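Local coordinates for protein CPn_0803/CP_1068/CPj0803/CpB0832 (Chlamydophila pneumoniae, PDB 3Q9D) that is of unknown function but is probably a coiled-coil protein associated with the needle tip of the chlamydial type III secretion system, at residues A[62-72]-A[120-131]. Sequence-based numbering, arbitrary orientation.
Sequences FATPIGYTTFR and FMMPIRVAKDIH
F71, early in helix 70-82, drops into helix 107-133 as a knob among I124, A127, K128 and H131. Its CB sits 4.1 Å from A127 CB and meets the edge of the H131 imidazole. With CG opposite the backbone N (chi1 -176°), the ring is laid alongside K128, both side chains pointing the same way. CD1 rests on K128 CB at 3.8 Å, CE1 touches both K128 CD and I124 CG2, and CZ ends beside K128 NZ; K128 CG stands over the centre of the F71 ring, a CH-pi contact. I97 of helix 86-98 also touches this ring. I66 leads with its two methyl ends: CG2 presses on I130 CD1 at a tight 3.5 Å, while CD1 reaches P123 O and V126 CG1. Farther along, F62 takes P123 CB over one ring face and I124 CG1 near its CZ. At the other end I130 CG2 lies 3.8 Å from the Y68 ring centroid, almost exactly on the normal, and Y68 OH is hydrogen-bonded to D161 OD2. H131 NE2 sits over one face of the R72 guanidinium, the planes 31° apart; R72 NH1 salt-bridges D143 of a neighbouring subunit. T70 OG1 takes G67 N in a nearly straight bond. Side-chain packing thus holds 62-72 to helix 107-133 without a direct hydrogen bond, and one water links the buried backbone atoms, giving its protons to G67 O and A127 O and accepting from F71 N, 2.8 Å each.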
ATOM      1  N   PHE A  62      20.708   4.720   1.889  1.00 14.81           N
ATOM      2  CA  PHE A  62      20.143   4.907   0.550  1.00 16.59           C
ATOM      3  C   PHE A  62      19.871   3.610  -0.217  1.00 17.60           C
ATOM      4  O   PHE A  62      19.418   3.648  -1.357  1.00 21.15           O
ATOM      5  CB  PHE A  62      20.973   5.919  -0.262  1.00 16.12           C
ATOM      6  CG  PHE A  62      20.771   7.344   0.231  1.00 19.25           C
ATOM      7  CD1 PHE A  62      19.574   8.002  -0.028  1.00 18.23           C
ATOM      8  CD2 PHE A  62      21.730   7.980   1.015  1.00 13.61           C
ATOM      9  CE1 PHE A  62      19.332   9.291   0.446  1.00 18.64           C
ATOM     10  CE2 PHE A  62      21.509   9.281   1.498  1.00 20.52           C
ATOM     11  CZ  PHE A  62      20.298   9.938   1.211  1.00 19.74           C
ATOM     12  N   ALA A  63      20.116   2.467   0.424  1.00 19.18           N
ATOM     13  CA  ALA A  63      19.850   1.175  -0.216  1.00 24.04           C
ATOM     14  C   ALA A  63      18.345   0.890  -0.338  1.00 23.99           C
ATOM     15  O   ALA A  63      17.907   0.198  -1.258  1.00 21.24           O
ATOM     16  CB  ALA A  63      20.574   0.029   0.527  1.00 21.58           C
ATOM     17  N   THR A  64      17.555   1.414   0.589  1.00 21.14           N
ATOM     18  CA  THR A  64      16.091   1.258   0.550  1.00 20.18           C
ATOM     19  C   THR A  64      15.430   2.529  -0.006  1.00 24.17           C
ATOM     20  O   THR A  64      16.086   3.576  -0.078  1.00 21.14           O
ATOM     21  CB  THR A  64      15.548   1.012   1.961  1.00 25.06           C
ATOM     22  OG1 THR A  64      16.111   1.995   2.831  1.00 21.75           O
ATOM     23  CG2 THR A  64      15.955  -0.378   2.464  1.00 19.19           C
ATOM     24  N   PRO A  65      14.125   2.461  -0.361  1.00 22.99           N
ATOM     25  CA  PRO A  65      13.453   3.646  -0.909  1.00 24.57           C
ATOM     26  C   PRO A  65      13.623   4.871  -0.013  1.00 26.94           C
ATOM     27  O   PRO A  65      13.568   4.737   1.209  1.00 25.97           O
ATOM     28  CB  PRO A  65      11.984   3.223  -0.947  1.00 31.09           C
ATOM     29  CG  PRO A  65      12.044   1.741  -1.161  1.00 28.33           C
ATOM     30  CD  PRO A  65      13.228   1.287  -0.329  1.00 20.58           C
ATOM     31  N   ILE A  66      13.876   6.038  -0.598  1.00 21.92           N
ATOM     32  CA  ILE A  66      13.859   7.270   0.193  1.00 18.97           C
ATOM     33  C   ILE A  66      12.442   7.466   0.735  1.00 25.22           C
ATOM     34  O   ILE A  66      11.474   7.253   0.022  1.00 21.20           O
ATOM     35  CB  ILE A  66      14.273   8.506  -0.648  1.00 22.82           C
ATOM     36  CG1 ILE A  66      15.728   8.357  -1.093  1.00 22.32           C
ATOM     37  CG2 ILE A  66      14.126   9.807   0.147  1.00 20.76           C
ATOM     38  CD1 ILE A  66      16.216   9.496  -1.997  1.00 21.79           C
ATOM     39  N   GLY A  67      12.330   7.869   1.994  1.00 22.77           N
ATOM     40  CA  GLY A  67      11.039   8.185   2.582  1.00 20.78           C
ATOM     41  C   GLY A  67      11.118   9.483   3.360  1.00 17.20           C
ATOM     42  O   GLY A  67      12.081  10.258   3.248  1.00 17.02           O
ATOM     43  N   TYR A  68      10.112   9.713   4.188  1.00 16.13           N
ATOM     44  CA  TYR A  68       9.966  10.978   4.882  1.00 13.99           C
ATOM     45  C   TYR A  68      10.902  11.045   6.066  1.00 17.14           C
ATOM     46  O   TYR A  68      11.107  12.111   6.621  1.00 19.60           O
ATOM     47  CB  TYR A  68       8.486  11.191   5.315  1.00 16.07           C
ATOM     48  CG  TYR A  68       7.599  11.467   4.114  1.00 17.25           C
ATOM     49  CD1 TYR A  68       7.207  12.765   3.795  1.00 15.13           C
ATOM     50  CD2 TYR A  68       7.219  10.441   3.263  1.00 20.19           C
ATOM     51  CE1 TYR A  68       6.423  13.027   2.684  1.00 22.73           C
ATOM     52  CE2 TYR A  68       6.417  10.691   2.146  1.00 19.52           C
ATOM     53  CZ  TYR A  68       6.032  11.990   1.865  1.00 23.87           C
ATOM     54  OH  TYR A  68       5.266  12.261   0.753  1.00 25.46           O
ATOM     55  N   THR A  69      11.479   9.917   6.463  1.00 17.09           N
ATOM     56  CA  THR A  69      12.427   9.972   7.562  1.00 13.89           C
ATOM     57  C   THR A  69      13.898  10.045   7.097  1.00 14.49           C
ATOM     58  O   THR A  69      14.803  10.181   7.928  1.00 17.78           O
ATOM     59  CB  THR A  69      12.331   8.737   8.485  1.00 16.95           C
ATOM     60  OG1 THR A  69      12.643   7.566   7.731  1.00 21.13           O
ATOM     61  CG2 THR A  69      10.934   8.601   9.115  1.00 23.88           C
ATOM     62  N   THR A  70      14.119   9.910   5.800  1.00 16.06           N
ATOM     63  CA  THR A  70      15.462   9.677   5.269  1.00 17.02           C
ATOM     64  C   THR A  70      16.395  10.880   5.455  1.00 17.79           C
ATOM     65  O   THR A  70      17.583  10.710   5.788  1.00 16.95           O
ATOM     66  CB  THR A  70      15.412   9.289   3.790  1.00 17.42           C
ATOM     67  OG1 THR A  70      14.603   8.118   3.645  1.00 17.00           O
ATOM     68  CG2 THR A  70      16.849   9.025   3.219  1.00 17.45           C
ATOM     69  N   PHE A  71      15.879  12.089   5.275  1.00 17.76           N
ATOM     70  CA  PHE A  71      16.747  13.239   5.502  1.00 17.53           C
ATOM     71  C   PHE A  71      17.200  13.318   6.955  1.00 18.51           C
ATOM     72  O   PHE A  71      18.374  13.550   7.256  1.00 17.90           O
ATOM     73  CB  PHE A  71      16.090  14.563   5.107  1.00 18.84           C
ATOM     74  CG  PHE A  71      17.028  15.720   5.258  1.00 24.12           C
ATOM     75  CD1 PHE A  71      18.096  15.863   4.389  1.00 21.94           C
ATOM     76  CD2 PHE A  71      16.901  16.603   6.309  1.00 23.64           C
ATOM     77  CE1 PHE A  71      18.992  16.920   4.525  1.00 27.17           C
ATOM     78  CE2 PHE A  71      17.801  17.665   6.472  1.00 23.63           C
ATOM     79  CZ  PHE A  71      18.851  17.815   5.586  1.00 26.61           C
ATOM     80  N   ARG A  72      16.275  13.082   7.876  1.00 17.95           N
ATOM     81  CA  ARG A  72      16.653  13.060   9.279  1.00 15.90           C
ATOM     82  C   ARG A  72      17.587  11.905   9.612  1.00 19.95           C
ATOM     83  O   ARG A  72      18.454  12.030  10.472  1.00 16.69           O
ATOM     84  CB  ARG A  72      15.407  13.069  10.178  1.00 17.05           C
ATOM     85  CG  ARG A  72      14.979  14.520  10.480  1.00 24.96           C
ATOM     86  CD  ARG A  72      13.640  14.619  11.166  1.00 41.74           C
ATOM     87  NE  ARG A  72      12.550  14.156  10.311  1.00 45.59           N
ATOM     88  CZ  ARG A  72      11.276  14.508  10.465  1.00 44.24           C
ATOM     89  NH1 ARG A  72      10.935  15.339  11.440  1.00 33.93           N
ATOM     90  NH2 ARG A  72      10.345  14.037   9.636  1.00 44.37           N
ATOM     91  N   PHE A 120      25.932  10.868  -3.523  1.00 20.80           N
ATOM     92  CA  PHE A 120      24.904  11.118  -2.502  1.00 20.29           C
ATOM     93  C   PHE A 120      24.249  12.470  -2.502  1.00 20.70           C
ATOM     94  O   PHE A 120      23.212  12.635  -1.864  1.00 21.11           O
ATOM     95  CB  PHE A 120      25.462  10.817  -1.100  1.00 19.29           C
ATOM     96  CG  PHE A 120      25.820   9.386  -0.918  1.00 20.00           C
ATOM     97  CD1 PHE A 120      24.821   8.419  -0.904  1.00 21.63           C
ATOM     98  CD2 PHE A 120      27.134   8.996  -0.801  1.00 18.87           C
ATOM     99  CE1 PHE A 120      25.126   7.097  -0.755  1.00 21.56           C
ATOM    100  CE2 PHE A 120      27.464   7.653  -0.662  1.00 19.45           C
ATOM    101  CZ  PHE A 120      26.450   6.697  -0.623  1.00 17.90           C
ATOM    102  N   MET A 121      24.828  13.444  -3.194  1.00 19.14           N
ATOM    103  CA  MET A 121      24.271  14.790  -3.113  1.00 14.69           C
ATOM    104  C   MET A 121      22.825  14.867  -3.614  1.00 21.33           C
ATOM    105  O   MET A 121      21.964  15.443  -2.955  1.00 16.60           O
ATOM    106  CB  MET A 121      25.129  15.825  -3.846  1.00 17.64           C
ATOM    107  CG  MET A 121      24.542  17.249  -3.712  1.00 24.08           C
ATOM    108  SD  MET A 121      25.642  18.507  -4.449  1.00 27.38           S
ATOM    109  CE  MET A 121      25.801  17.935  -6.147  1.00 52.29           C
ATOM    110  N   MET A 122      22.554  14.315  -4.787  1.00 19.50           N
ATOM    111  CA  MET A 122      21.204  14.366  -5.332  0.61 20.21           C
ATOM    112  C   MET A 122      20.181  13.569  -4.500  1.00 17.87           C
ATOM    113  O   MET A 122      19.089  14.064  -4.195  1.00 17.82           O
ATOM    114  CB  MET A 122      21.224  13.935  -6.803  0.61 20.02           C
ATOM    115  CG  MET A 122      21.918  14.958  -7.697  0.61 23.98           C
ATOM    116  SD  MET A 122      21.133  16.574  -7.518  0.61 38.31           S
ATOM    117  CE  MET A 122      19.366  16.054  -7.331  0.61 10.65           C
ATOM    118  N   PRO A 123      20.538  12.338  -4.103  1.00 14.61           N
ATOM    119  CA  PRO A 123      19.609  11.560  -3.278  1.00 19.75           C
ATOM    120  C   PRO A 123      19.323  12.267  -1.943  1.00 20.28           C
ATOM    121  O   PRO A 123      18.196  12.205  -1.438  1.00 17.06           O
ATOM    122  CB  PRO A 123      20.368  10.256  -3.046  1.00 21.28           C
ATOM    123  CG  PRO A 123      21.226  10.111  -4.283  1.00 24.86           C
ATOM    124  CD  PRO A 123      21.651  11.514  -4.615  1.00 20.30           C
ATOM    125  N   ILE A 124      20.337  12.919  -1.374  1.00 14.57           N
ATOM    126  CA  ILE A 124      20.130  13.723  -0.151  1.00 18.97           C
ATOM    127  C   ILE A 124      19.200  14.919  -0.383  1.00 19.08           C
ATOM    128  O   ILE A 124      18.316  15.210   0.434  1.00 16.79           O
ATOM    129  CB  ILE A 124      21.476  14.200   0.469  1.00 20.02           C
ATOM    130  CG1 ILE A 124      22.246  12.987   1.025  1.00 19.25           C
ATOM    131  CG2 ILE A 124      21.222  15.269   1.558  1.00 17.84           C
ATOM    132  CD1 ILE A 124      23.767  13.254   1.231  1.00 21.11           C
ATOM    133  N   ARG A 125      19.410  15.621  -1.492  1.00 20.62           N
ATOM    134  CA  ARG A 125      18.516  16.718  -1.872  1.00 21.28           C
ATOM    135  C   ARG A 125      17.089  16.239  -2.145  1.00 20.48           C
ATOM    136  O   ARG A 125      16.123  16.927  -1.803  1.00 22.04           O
ATOM    137  CB  ARG A 125      19.092  17.474  -3.071  1.00 18.50           C
ATOM    138  CG  ARG A 125      20.474  18.041  -2.705  1.00 44.43           C
ATOM    139  CD  ARG A 125      21.208  18.698  -3.886  1.00 54.69           C
ATOM    140  NE  ARG A 125      20.664  20.007  -4.235  1.00 55.46           N
ATOM    141  CZ  ARG A 125      20.768  21.091  -3.468  1.00 72.51           C
ATOM    142  NH1 ARG A 125      21.378  21.023  -2.289  1.00 70.30           N
ATOM    143  NH2 ARG A 125      20.247  22.244  -3.874  1.00 78.80           N
ATOM    144  N   VAL A 126      16.955  15.068  -2.756  1.00 16.36           N
ATOM    145  CA  VAL A 126      15.633  14.472  -2.935  1.00 13.09           C
ATOM    146  C   VAL A 126      15.019  14.084  -1.593  1.00 14.05           C
ATOM    147  O   VAL A 126      13.835  14.341  -1.370  1.00 18.33           O
ATOM    148  CB  VAL A 126      15.660  13.296  -3.903  1.00 18.40           C
ATOM    149  CG1 VAL A 126      14.305  12.546  -3.869  1.00 16.39           C
ATOM    150  CG2 VAL A 126      15.965  13.813  -5.314  1.00 18.19           C
ATOM    151  N   ALA A 127      15.812  13.499  -0.685  1.00 14.79           N
ATOM    152  CA  ALA A 127      15.302  13.228   0.676  1.00 18.28           C
ATOM    153  C   ALA A 127      14.815  14.504   1.354  1.00 20.16           C
ATOM    154  O   ALA A 127      13.773  14.517   2.010  1.00 21.42           O
ATOM    155  CB  ALA A 127      16.364  12.548   1.547  1.00 12.95           C
ATOM    156  N   LYS A 128      15.584  15.578   1.219  1.00 19.72           N
ATOM    157  CA  LYS A 128      15.196  16.855   1.820  1.00 22.15           C
ATOM    158  C   LYS A 128      13.916  17.385   1.157  1.00 21.28           C
ATOM    159  O   LYS A 128      13.015  17.858   1.838  1.00 27.07           O
ATOM    160  CB  LYS A 128      16.334  17.872   1.681  1.00 27.09           C
ATOM    161  CG  LYS A 128      16.146  19.144   2.518  1.00 31.20           C
ATOM    162  CD  LYS A 128      17.439  19.977   2.483  1.00 41.37           C
ATOM    163  CE  LYS A 128      17.358  21.183   3.402  1.00 49.39           C
ATOM    164  NZ  LYS A 128      18.679  21.519   4.017  1.00 56.44           N
ATOM    165  N   ASP A 129      13.827  17.241  -0.167  1.00 21.12           N
ATOM    166  CA  ASP A 129      12.634  17.655  -0.905  0.56 20.13           C
ATOM    167  C   ASP A 129      11.396  16.881  -0.454  1.00 23.42           C
ATOM    168  O   ASP A 129      10.324  17.470  -0.284  1.00 24.53           O
ATOM    169  CB  ASP A 129      12.831  17.483  -2.418  0.56 25.47           C
ATOM    170  CG  ASP A 129      12.006  18.473  -3.240  0.56 28.73           C
ATOM    171  OD1 ASP A 129      11.715  19.584  -2.750  0.56 31.40           O
ATOM    172  OD2 ASP A 129      11.662  18.145  -4.387  0.56 34.11           O
ATOM    173  N   ILE A 130      11.543  15.571  -0.252  1.00 20.91           N
ATOM    174  CA  ILE A 130      10.423  14.716   0.150  1.00 16.54           C
ATOM    175  C   ILE A 130       9.927  15.119   1.556  1.00 23.57           C
ATOM    176  O   ILE A 130       8.721  15.293   1.814  1.00 18.42           O
ATOM    177  CB  ILE A 130      10.846  13.219   0.078  1.00 18.67           C
ATOM    178  CG1 ILE A 130      11.007  12.790  -1.403  1.00 19.45           C
ATOM    179  CG2 ILE A 130       9.854  12.342   0.829  1.00 20.38           C
ATOM    180  CD1 ILE A 130      11.527  11.357  -1.610  1.00 24.50           C
ATOM    181  N   HIS A 131      10.885  15.292   2.452  1.00 28.85           N
ATOM    182  CA  HIS A 131      10.630  15.829   3.784  1.00 27.39           C
ATOM    183  C   HIS A 131       9.771  17.109   3.718  1.00 23.51           C
ATOM    184  O   HIS A 131       8.863  17.315   4.529  1.00 24.10           O
ATOM    185  CB  HIS A 131      11.976  16.111   4.461  1.00 33.80           C
ATOM    186  CG  HIS A 131      11.877  16.446   5.913  1.00 42.90           C
ATOM    187  ND1 HIS A 131      10.790  17.097   6.459  1.00 57.83           N
ATOM    188  CD2 HIS A 131      12.732  16.225   6.939  1.00 47.65           C
ATOM    189  CE1 HIS A 131      10.983  17.261   7.753  1.00 61.32           C
ATOM    190  NE2 HIS A 131      12.159  16.744   8.070  1.00 59.80           N
TER
HETATM  191  O   HOH W   1      13.351  12.637   4.087  1.00 16.80           O